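PDB 5I2H: O-methyltransferase family 2 from Planctopirus limnophila, which probably transfers methyl groups from S-adenosyl-L-methionine to hydroxyl groups of small molecules, and binds the plant flavone apigenin. Local coordinates for residues S157-T162 with L232-E237; Y210-L215 with E240-R245. One frame throughout, in Å; residues are numbered along the deposited sequence. Where two conformers were deposited one is given.

Both contacts use helix 229-241, which follows strand 222-227 in the Rossmann-like methyltransferase domain. Contact 1 joins its middle turns to helix 154-179, while contact 2 joins its C-terminal end and the turn beyond it to helix 209-217. Their centres lie about 15 Å apart, and their segments alternate along the chain: 157-162, 210-215, 232-237, 240-245. The two meet where A235 O lies 3.4 Å from M212 CE. Helix 209-217 also packs on helix 154-179 through Y210 and V214, so the three helices touch one another in pairs. Contact 1 reaches the apigenin site through L161, whereas contact 2 lies farther from the ligand, where helix 229-241 gives way to the turn before strand 248-252.

Contact 1 of 2, residues S157-T162 with L232-E237; sequences SARFLT and LKIAAE. With AGI (5,7-dihydroxy-2-(4-hydroxyphenyl)-4H-chromen-4-one), chain C.
I234 projects its terminal methyl into the notch between R159 and T162, side chains one helical turn apart. This is helix-helix packing within an O-methyltransferase: helix 154-179, which carries R159 and T162, lies against helix 229-241 of the Rossmann-like domain. I234 CD1 approaches the backbone at R159 CA to 3.7 Å and reaches T162 CB at 3.9 Å. The side chains of R159 and I234 cross at about a right angle, with R159 CG 4.0 Å from I234 CD1. Only the aliphatic root of the arginine takes part; in the conformer described, of two deposited, the guanidinium group leads away from I234 and forms a salt bridge with D156. T162 and I234 instead lie alongside each other, pointing opposite ways, which brings the methyl T162 CG2 beside both I234 CG2 and CD1. The second torsion of I234 (chi2 102°) is well away from a staggered value, consistent with CD1 being placed by the shape of the notch.

Further out, V231 and E230 continue the packing of helix 229-241 against T162 and A158. On another face of helix 154-179, L161 sets CD2 over one face of the apigenin hydroxyphenyl ring, 3.8 Å from ligand atom CAH, and CD1 above its rim on the same side, 3.8 Å from CAG. The ligand is also hydrogen-bonded to R168, H273, Y317 and Y109 of the second subunit, and F160 packs on L112 of that subunit. Thus this short length of helix touches helix 229-241, the ligand and the second subunit. With the methyl of T162 turned to I234, its hydroxyl turns back to its own helix: T162 OG1 donates to A158 O at 2.9 Å, from 37° out of the carbonyl plane, while T162 N reaches that oxygen from the opposite face.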
ATOM      1  N   SER A 157     -17.312   2.782  21.974  1.00 26.46           N
ATOM      2  CA  SER A 157     -16.256   2.055  21.290  1.00 26.60           C
ATOM      3  C   SER A 157     -16.805   0.832  20.563  1.00 24.62           C
ATOM      4  O   SER A 157     -16.475   0.586  19.390  1.00 24.08           O
ATOM      5  CB  SER A 157     -15.190   1.654  22.305  1.00 30.44           C
ATOM      6  OG  SER A 157     -14.274   0.762  21.703  1.00 38.17           O
ATOM      7  N   ALA A 158     -17.648   0.045  21.235  1.00 23.09           N
ATOM      8  CA  ALA A 158     -18.207  -1.129  20.559  1.00 22.56           C
ATOM      9  C   ALA A 158     -19.093  -0.719  19.387  1.00 24.07           C
ATOM     10  O   ALA A 158     -19.033  -1.337  18.313  1.00 23.15           O
ATOM     11  CB  ALA A 158     -18.982  -2.001  21.547  1.00 26.17           C
ATOM     12  N   ARG A 159     -19.951   0.299  19.578  0.56 23.55           N
ATOM     13  CA  ARG A 159     -20.798   0.766  18.480  0.56 24.53           C
ATOM     14  C   ARG A 159     -19.955   1.246  17.311  0.56 24.69           C
ATOM     15  O   ARG A 159     -20.187   0.861  16.157  0.56 24.26           O
ATOM     16  CB  ARG A 159     -21.729   1.897  18.932  0.56 25.35           C
ATOM     17  CG  ARG A 159     -22.644   2.361  17.790  0.56 26.20           C
ATOM     18  CD  ARG A 159     -23.441   3.613  18.084  0.56 26.98           C
ATOM     19  NE  ARG A 159     -22.583   4.790  18.163  0.56 28.08           N
ATOM     20  CZ  ARG A 159     -22.232   5.372  19.304  0.56 27.44           C
ATOM     21  NH1 ARG A 159     -21.425   6.429  19.289  0.56 28.10           N
ATOM     22  NH2 ARG A 159     -22.689   4.892  20.457  0.56 25.87           N
ATOM     23  N   PHE A 160     -18.976   2.105  17.597  1.00 25.60           N
ATOM     24  CA  PHE A 160     -18.124   2.648  16.542  1.00 29.09           C
ATOM     25  C   PHE A 160     -17.465   1.525  15.735  1.00 26.19           C
ATOM     26  O   PHE A 160     -17.502   1.521  14.490  1.00 26.57           O
ATOM     27  CB  PHE A 160     -17.076   3.583  17.181  1.00 33.73           C
ATOM     28  CG  PHE A 160     -16.059   4.126  16.218  1.00 39.66           C
ATOM     29  CD1 PHE A 160     -16.349   5.253  15.445  1.00 43.55           C
ATOM     30  CD2 PHE A 160     -14.808   3.526  16.092  1.00 42.00           C
ATOM     31  CE1 PHE A 160     -15.415   5.771  14.542  1.00 45.55           C
ATOM     32  CE2 PHE A 160     -13.861   4.028  15.195  1.00 45.13           C
ATOM     33  CZ  PHE A 160     -14.167   5.158  14.410  1.00 46.46           C
ATOM     34  N   LEU A 161     -16.907   0.531  16.429  1.00 21.59           N
ATOM     35  CA  LEU A 161     -16.275  -0.566  15.718  1.00 20.37           C
ATOM     36  C   LEU A 161     -17.309  -1.404  14.975  1.00 17.87           C
ATOM     37  O   LEU A 161     -17.092  -1.774  13.816  1.00 18.18           O
ATOM     38  CB  LEU A 161     -15.466  -1.431  16.682  1.00 21.59           C
ATOM     39  CG  LEU A 161     -14.852  -2.665  16.016  1.00 26.87           C
ATOM     40  CD1 LEU A 161     -14.041  -2.263  14.758  1.00 28.89           C
ATOM     41  CD2 LEU A 161     -13.973  -3.450  17.012  1.00 30.00           C
ATOM     42  N   THR A 162     -18.439  -1.714  15.613  1.00 16.12           N
ATOM     43  CA  THR A 162     -19.447  -2.511  14.922  1.00 13.86           C
ATOM     44  C   THR A 162     -19.954  -1.805  13.665  1.00 14.67           C
ATOM     45  O   THR A 162     -20.092  -2.433  12.607  1.00 15.68           O
ATOM     46  CB  THR A 162     -20.603  -2.855  15.875  1.00 14.17           C
ATOM     47  OG1 THR A 162     -20.063  -3.623  16.952  1.00 17.05           O
ATOM     48  CG2 THR A 162     -21.690  -3.720  15.167  1.00 16.36           C
ATOM     49  N   LEU A 232     -25.210  -6.232  20.411  1.00 21.48           N
ATOM     50  CA  LEU A 232     -26.586  -6.589  20.093  1.00 19.19           C
ATOM     51  C   LEU A 232     -27.492  -5.371  19.941  1.00 19.65           C
ATOM     52  O   LEU A 232     -28.545  -5.474  19.304  1.00 18.77           O
ATOM     53  CB  LEU A 232     -27.132  -7.514  21.173  1.00 17.75           C
ATOM     54  CG  LEU A 232     -26.384  -8.839  21.229  1.00 17.58           C
ATOM     55  CD1 LEU A 232     -26.932  -9.677  22.394  1.00 18.92           C
ATOM     56  CD2 LEU A 232     -26.459  -9.583  19.888  1.00 18.96           C
ATOM     57  N   LYS A 233     -27.117  -4.232  20.527  1.00 20.11           N
ATOM     58  CA  LYS A 233     -27.907  -3.017  20.348  1.00 21.10           C
ATOM     59  C   LYS A 233     -27.970  -2.631  18.881  1.00 18.26           C
ATOM     60  O   LYS A 233     -29.010  -2.152  18.397  1.00 18.03           O
ATOM     61  CB  LYS A 233     -27.303  -1.867  21.157  1.00 25.64           C
ATOM     62  CG  LYS A 233     -27.225  -2.092  22.652  1.00 31.83           C
ATOM     63  CD  LYS A 233     -28.425  -1.540  23.407  1.00 37.83           C
ATOM     64  CE  LYS A 233     -28.265  -1.807  24.923  1.00 40.99           C
ATOM     65  NZ  LYS A 233     -29.448  -1.382  25.743  1.00 43.18           N
ATOM     66  N   ILE A 234     -26.840  -2.768  18.174  1.00 15.56           N
ATOM     67  CA  ILE A 234     -26.814  -2.433  16.750  1.00 16.19           C
ATOM     68  C   ILE A 234     -27.679  -3.413  15.976  1.00 12.97           C
ATOM     69  O   ILE A 234     -28.463  -3.012  15.107  1.00 12.01           O
ATOM     70  CB  ILE A 234     -25.371  -2.411  16.203  1.00 18.89           C
ATOM     71  CG1 ILE A 234     -24.618  -1.179  16.694  1.00 23.67           C
ATOM     72  CG2 ILE A 234     -25.371  -2.360  14.711  1.00 18.14           C
ATOM     73  CD1 ILE A 234     -23.671  -1.497  17.811  1.00 25.93           C
ATOM     74  N   ALA A 235     -27.552  -4.713  16.284  1.00 11.70           N
ATOM     75  CA  ALA A 235     -28.377  -5.708  15.610  1.00 11.96           C
ATOM     76  C   ALA A 235     -29.854  -5.406  15.790  1.00 12.11           C
ATOM     77  O   ALA A 235     -30.631  -5.569  14.854  1.00 13.21           O
ATOM     78  CB  ALA A 235     -28.083  -7.118  16.124  1.00 10.65           C
ATOM     79  N   ALA A 236     -30.259  -4.958  16.982  1.00 11.98           N
ATOM     80  CA  ALA A 236     -31.676  -4.698  17.217  1.00 12.87           C
ATOM     81  C   ALA A 236     -32.176  -3.602  16.284  1.00 12.77           C
ATOM     82  O   ALA A 236     -33.272  -3.705  15.712  1.00 15.56           O
ATOM     83  CB  ALA A 236     -31.909  -4.285  18.672  1.00 13.84           C
ATOM     84  N   GLU A 237     -31.379  -2.535  16.121  1.00 10.98           N
ATOM     85  CA  GLU A 237     -31.752  -1.447  15.213  1.00 11.71           C
ATOM     86  C   GLU A 237     -31.855  -1.954  13.781  1.00 11.02           C
ATOM     87  O   GLU A 237     -32.847  -1.694  13.068  1.00 11.37           O
ATOM     88  CB  GLU A 237     -30.722  -0.309  15.312  1.00 11.97           C
ATOM     89  CG  GLU A 237     -30.856   0.758  14.220  1.00 11.90           C
ATOM     90  CD  GLU A 237     -32.247   1.417  14.221  1.00 12.87           C
ATOM     91  OE1 GLU A 237     -32.884   1.492  15.296  1.00 13.62           O
ATOM     92  OE2 GLU A 237     -32.728   1.835  13.155  1.00 13.80           O
TER
HETATM   93  CAG AGI C 501     -10.374  -3.323  14.810  1.00 46.44           C
HETATM   94  CAE AGI C 501      -9.933  -2.206  15.513  1.00 47.01           C
HETATM   95  CAM AGI C 501      -9.695  -2.320  16.879  1.00 47.54           C
HETATM   96  OAB AGI C 501      -9.258  -1.213  17.549  1.00 48.49           O
HETATM   97  CAF AGI C 501      -9.898  -3.543  17.541  1.00 47.10           C
HETATM   98  CAH AGI C 501     -10.339  -4.667  16.833  1.00 46.65           C
HETATM   99  CAP AGI C 501     -10.576  -4.544  15.462  1.00 45.12           C
HETATM  100  CAQ AGI C 501     -11.046  -5.657  14.593  1.00 42.50           C
HETATM  101  OAL AGI C 501     -10.935  -5.366  13.254  1.00 40.41           O
HETATM  102  CAJ AGI C 501     -11.557  -6.883  15.057  1.00 40.70           C
HETATM  103  CAR AGI C 501     -11.967  -7.862  14.132  1.00 38.44           C
HETATM  104  OAA AGI C 501     -12.444  -8.954  14.529  1.00 34.76           O
HETATM  105  CAT AGI C 501     -11.856  -7.562  12.656  1.00 38.64           C
HETATM  106  CAS AGI C 501     -11.302  -6.243  12.273  1.00 38.35           C
HETATM  107  CAK AGI C 501     -11.156  -5.886  10.944  1.00 35.64           C
HETATM  108  CAN AGI C 501     -11.533  -6.769   9.950  1.00 34.15           C
HETATM  109  OAC AGI C 501     -11.384  -6.355   8.670  1.00 31.85           O
HETATM  110  CAI AGI C 501     -12.072  -8.033  10.234  1.00 35.47           C
HETATM  111  CAO AGI C 501     -12.253  -8.476  11.534  1.00 36.68           C
HETATM  112  OAD AGI C 501     -12.773  -9.702  11.731  1.00 36.69           O

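Contact 2 of 2, residues Y210-L215 with E240-R245; sequences YTMAVL and EQTGVR
V244 spreads its two methyls over neighbouring side chains of helix 209-217: CG2 lies 3.9 Å from M212 CG, and CG1 is 4.0 Å from L215 CB. M212, a selenomethionine, crosses V244 at about a right angle. The chi1 of M212 (-62°) puts CG beside its own backbone N, and from there the extended chain runs on past T242, where M212 SE comes to 3.7 Å from T242 OG1. The hydroxyl's polar partner is L238 O, and its approach to selenium is van der Waals packing. L215 meets the other flank of V244 at a slant, its CD1 4.1 Å from V244 CB.

Helix 229-241 ends in a Schellman motif just before V244. G243 takes a positive phi (71°), a value that favours glycine, and its N bonds back to E240 O at 3.2 Å. The turn redirects the chain toward strand 248-252, closing the second of two successive beta-alpha-beta units that begin at strand 199-203, as in Rossmann-like methyltransferases. L248 of that strand underlies the same cluster, touching T211, M212 and L215, while W221 packs on L215. In place of V244 an alanine lacks both methyls, which would probably leave M212 CG and L215 CB without their apolar partners and open a gap between the helix and the turn. Polar ties flank this buried apolar patch: R247 NH2 hydrogen bonds to L215 O, and Q216 NE2 to T242 O.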
ATOM      1  N   TYR A 210     -25.343 -10.448   8.041  1.00  7.78           N
ATOM      2  CA  TYR A 210     -25.375 -11.625   7.177  1.00  8.38           C
ATOM      3  C   TYR A 210     -26.624 -12.451   7.435  1.00  7.64           C
ATOM      4  O   TYR A 210     -27.242 -12.967   6.492  1.00  8.67           O
ATOM      5  CB  TYR A 210     -24.121 -12.480   7.355  1.00  8.76           C
ATOM      6  CG  TYR A 210     -22.882 -11.786   6.813  1.00 10.58           C
ATOM      7  CD1 TYR A 210     -22.527 -11.884   5.476  1.00 14.55           C
ATOM      8  CD2 TYR A 210     -22.063 -11.020   7.642  1.00 14.59           C
ATOM      9  CE1 TYR A 210     -21.402 -11.234   4.979  1.00 14.25           C
ATOM     10  CE2 TYR A 210     -20.929 -10.372   7.152  1.00 14.36           C
ATOM     11  CZ  TYR A 210     -20.598 -10.494   5.820  1.00 15.37           C
ATOM     12  OH  TYR A 210     -19.480  -9.849   5.315  1.00 17.36           O
ATOM     13  N   THR A 211     -26.989 -12.609   8.715  1.00  7.72           N
ATOM     14  CA  THR A 211     -28.196 -13.354   9.061  1.00  8.40           C
ATOM     15  C   THR A 211     -29.444 -12.634   8.581  1.00  9.21           C
ATOM     16  O   THR A 211     -30.364 -13.281   8.066  1.00 10.18           O
ATOM     17  CB  THR A 211     -28.247 -13.581  10.566  1.00 11.97           C
ATOM     18  OG1 THR A 211     -27.115 -14.379  10.927  1.00 13.98           O
ATOM     19  CG2 THR A 211     -29.523 -14.315  10.979  1.00 11.23           C
HETATM   20  N   MSE A 212     -29.492 -11.298   8.718  1.00  8.71           N
HETATM   21  CA  MSE A 212     -30.658 -10.560   8.240  1.00  7.84           C
HETATM   22  C   MSE A 212     -30.847 -10.750   6.726  1.00  8.81           C
HETATM   23  O   MSE A 212     -31.983 -10.926   6.279  1.00 10.43           O
HETATM   24  CB  MSE A 212     -30.561  -9.078   8.590  1.00  8.78           C
HETATM   25  CG  MSE A 212     -30.516  -8.873  10.091  1.00 11.15           C
HETATM   26 SE   MSE A 212     -29.994  -7.055  10.437  0.79 13.58          SE
HETATM   27  CE  MSE A 212     -29.455  -7.409  12.296  1.00 15.59           C
ATOM     28  N   ALA A 213     -29.762 -10.735   5.940  1.00  8.88           N
ATOM     29  CA  ALA A 213     -29.908 -11.012   4.512  1.00  7.18           C
ATOM     30  C   ALA A 213     -30.455 -12.419   4.278  1.00  8.80           C
ATOM     31  O   ALA A 213     -31.370 -12.615   3.463  1.00 10.37           O
ATOM     32  CB  ALA A 213     -28.577 -10.807   3.791  1.00  6.91           C
ATOM     33  N   VAL A 214     -29.902 -13.420   4.973  1.00  7.62           N
ATOM     34  CA  VAL A 214     -30.408 -14.780   4.794  1.00  8.69           C
ATOM     35  C   VAL A 214     -31.894 -14.843   5.134  1.00  8.83           C
ATOM     36  O   VAL A 214     -32.691 -15.476   4.421  1.00 12.01           O
ATOM     37  CB  VAL A 214     -29.579 -15.758   5.651  1.00 10.66           C
ATOM     38  CG1 VAL A 214     -30.239 -17.142   5.708  1.00 11.63           C
ATOM     39  CG2 VAL A 214     -28.167 -15.854   5.067  1.00 11.84           C
ATOM     40  N   LEU A 215     -32.303 -14.162   6.203  1.00  8.88           N
ATOM     41  CA  LEU A 215     -33.718 -14.219   6.578  1.00  8.18           C
ATOM     42  C   LEU A 215     -34.618 -13.538   5.549  1.00 10.94           C
ATOM     43  O   LEU A 215     -35.777 -13.952   5.396  1.00 11.65           O
ATOM     44  CB  LEU A 215     -33.950 -13.574   7.950  1.00  9.08           C
ATOM     45  CG  LEU A 215     -33.323 -14.296   9.148  1.00  8.34           C
ATOM     46  CD1 LEU A 215     -33.686 -13.559  10.469  1.00  9.17           C
ATOM     47  CD2 LEU A 215     -33.706 -15.785   9.203  1.00 11.32           C
ATOM     48  N   GLU A 240     -34.838  -4.091  12.871  1.00 10.36           N
ATOM     49  CA  GLU A 240     -36.042  -3.304  12.594  1.00 12.45           C
ATOM     50  C   GLU A 240     -36.006  -2.717  11.190  1.00 11.84           C
ATOM     51  O   GLU A 240     -37.013  -2.750  10.463  1.00 16.01           O
ATOM     52  CB  GLU A 240     -36.222  -2.183  13.629  1.00 15.39           C
ATOM     53  CG  GLU A 240     -36.351  -2.647  15.068  1.00 19.46           C
ATOM     54  CD  GLU A 240     -37.708  -3.196  15.438  1.00 24.95           C
ATOM     55  OE1 GLU A 240     -38.619  -3.262  14.563  1.00 27.41           O
ATOM     56  OE2 GLU A 240     -37.873  -3.529  16.644  1.00 27.53           O
ATOM     57  N   GLN A 241     -34.857  -2.182  10.783  1.00 10.22           N
ATOM     58  CA  GLN A 241     -34.770  -1.582   9.464  1.00 11.05           C
ATOM     59  C   GLN A 241     -35.035  -2.599   8.369  1.00 10.50           C
ATOM     60  O   GLN A 241     -35.701  -2.281   7.378  1.00 12.24           O
ATOM     61  CB  GLN A 241     -33.400  -0.957   9.260  1.00 11.39           C
ATOM     62  CG  GLN A 241     -33.132   0.254  10.129  1.00 11.92           C
ATOM     63  CD  GLN A 241     -31.773   0.833   9.834  1.00 11.59           C
ATOM     64  OE1 GLN A 241     -31.236   0.634   8.737  1.00 14.30           O
ATOM     65  NE2 GLN A 241     -31.202   1.552  10.799  1.00 10.76           N
ATOM     66  N   THR A 242     -34.509  -3.824   8.520  1.00 11.70           N
ATOM     67  CA  THR A 242     -34.614  -4.830   7.471  1.00 11.54           C
ATOM     68  C   THR A 242     -35.900  -5.639   7.587  1.00 11.35           C
ATOM     69  O   THR A 242     -36.130  -6.524   6.756  1.00 12.57           O
ATOM     70  CB  THR A 242     -33.397  -5.782   7.486  1.00 11.32           C
ATOM     71  OG1 THR A 242     -33.271  -6.375   8.787  1.00 11.17           O
ATOM     72  CG2 THR A 242     -32.097  -5.020   7.130  1.00 11.65           C
ATOM     73  N   GLY A 243     -36.744  -5.351   8.585  1.00 11.12           N
ATOM     74  CA  GLY A 243     -38.044  -5.991   8.692  1.00 12.49           C
ATOM     75  C   GLY A 243     -38.025  -7.457   9.074  1.00 14.15           C
ATOM     76  O   GLY A 243     -39.004  -8.157   8.815  1.00 15.87           O
ATOM     77  N   VAL A 244     -36.948  -7.944   9.695  1.00 12.56           N
ATOM     78  CA  VAL A 244     -36.856  -9.342  10.099  1.00 11.97           C
ATOM     79  C   VAL A 244     -36.881  -9.487  11.616  1.00 13.58           C
ATOM     80  O   VAL A 244     -36.672 -10.594  12.144  1.00 13.12           O
ATOM     81  CB  VAL A 244     -35.618 -10.029   9.495  1.00 11.31           C
ATOM     82  CG1 VAL A 244     -35.687  -9.988   7.947  1.00 11.59           C
ATOM     83  CG2 VAL A 244     -34.354  -9.377  10.038  1.00 12.51           C
ATOM     84  N   ARG A 245     -37.180  -8.400  12.327  1.00 12.39           N
ATOM     85  CA  ARG A 245     -37.133  -8.393  13.791  1.00 15.06           C
ATOM     86  C   ARG A 245     -37.952  -9.523  14.423  1.00 16.73           C
ATOM     87  O   ARG A 245     -37.534 -10.115  15.434  1.00 16.93           O
ATOM     88  CB  ARG A 245     -37.631  -7.030  14.264  1.00 17.86           C
ATOM     89  CG  ARG A 245     -38.037  -6.884  15.693  1.00 20.73           C
ATOM     90  CD  ARG A 245     -36.838  -6.711  16.521  1.00 21.31           C
ATOM     91  NE  ARG A 245     -36.332  -8.001  16.925  1.00 22.48           N
ATOM     92  CZ  ARG A 245     -35.474  -8.157  17.912  1.00 20.53           C
ATOM     93  NH1 ARG A 245     -35.050  -9.392  18.255  1.00 17.76           N
ATOM     94  NH2 ARG A 245     -35.039  -7.066  18.531  1.00 20.00           N
TER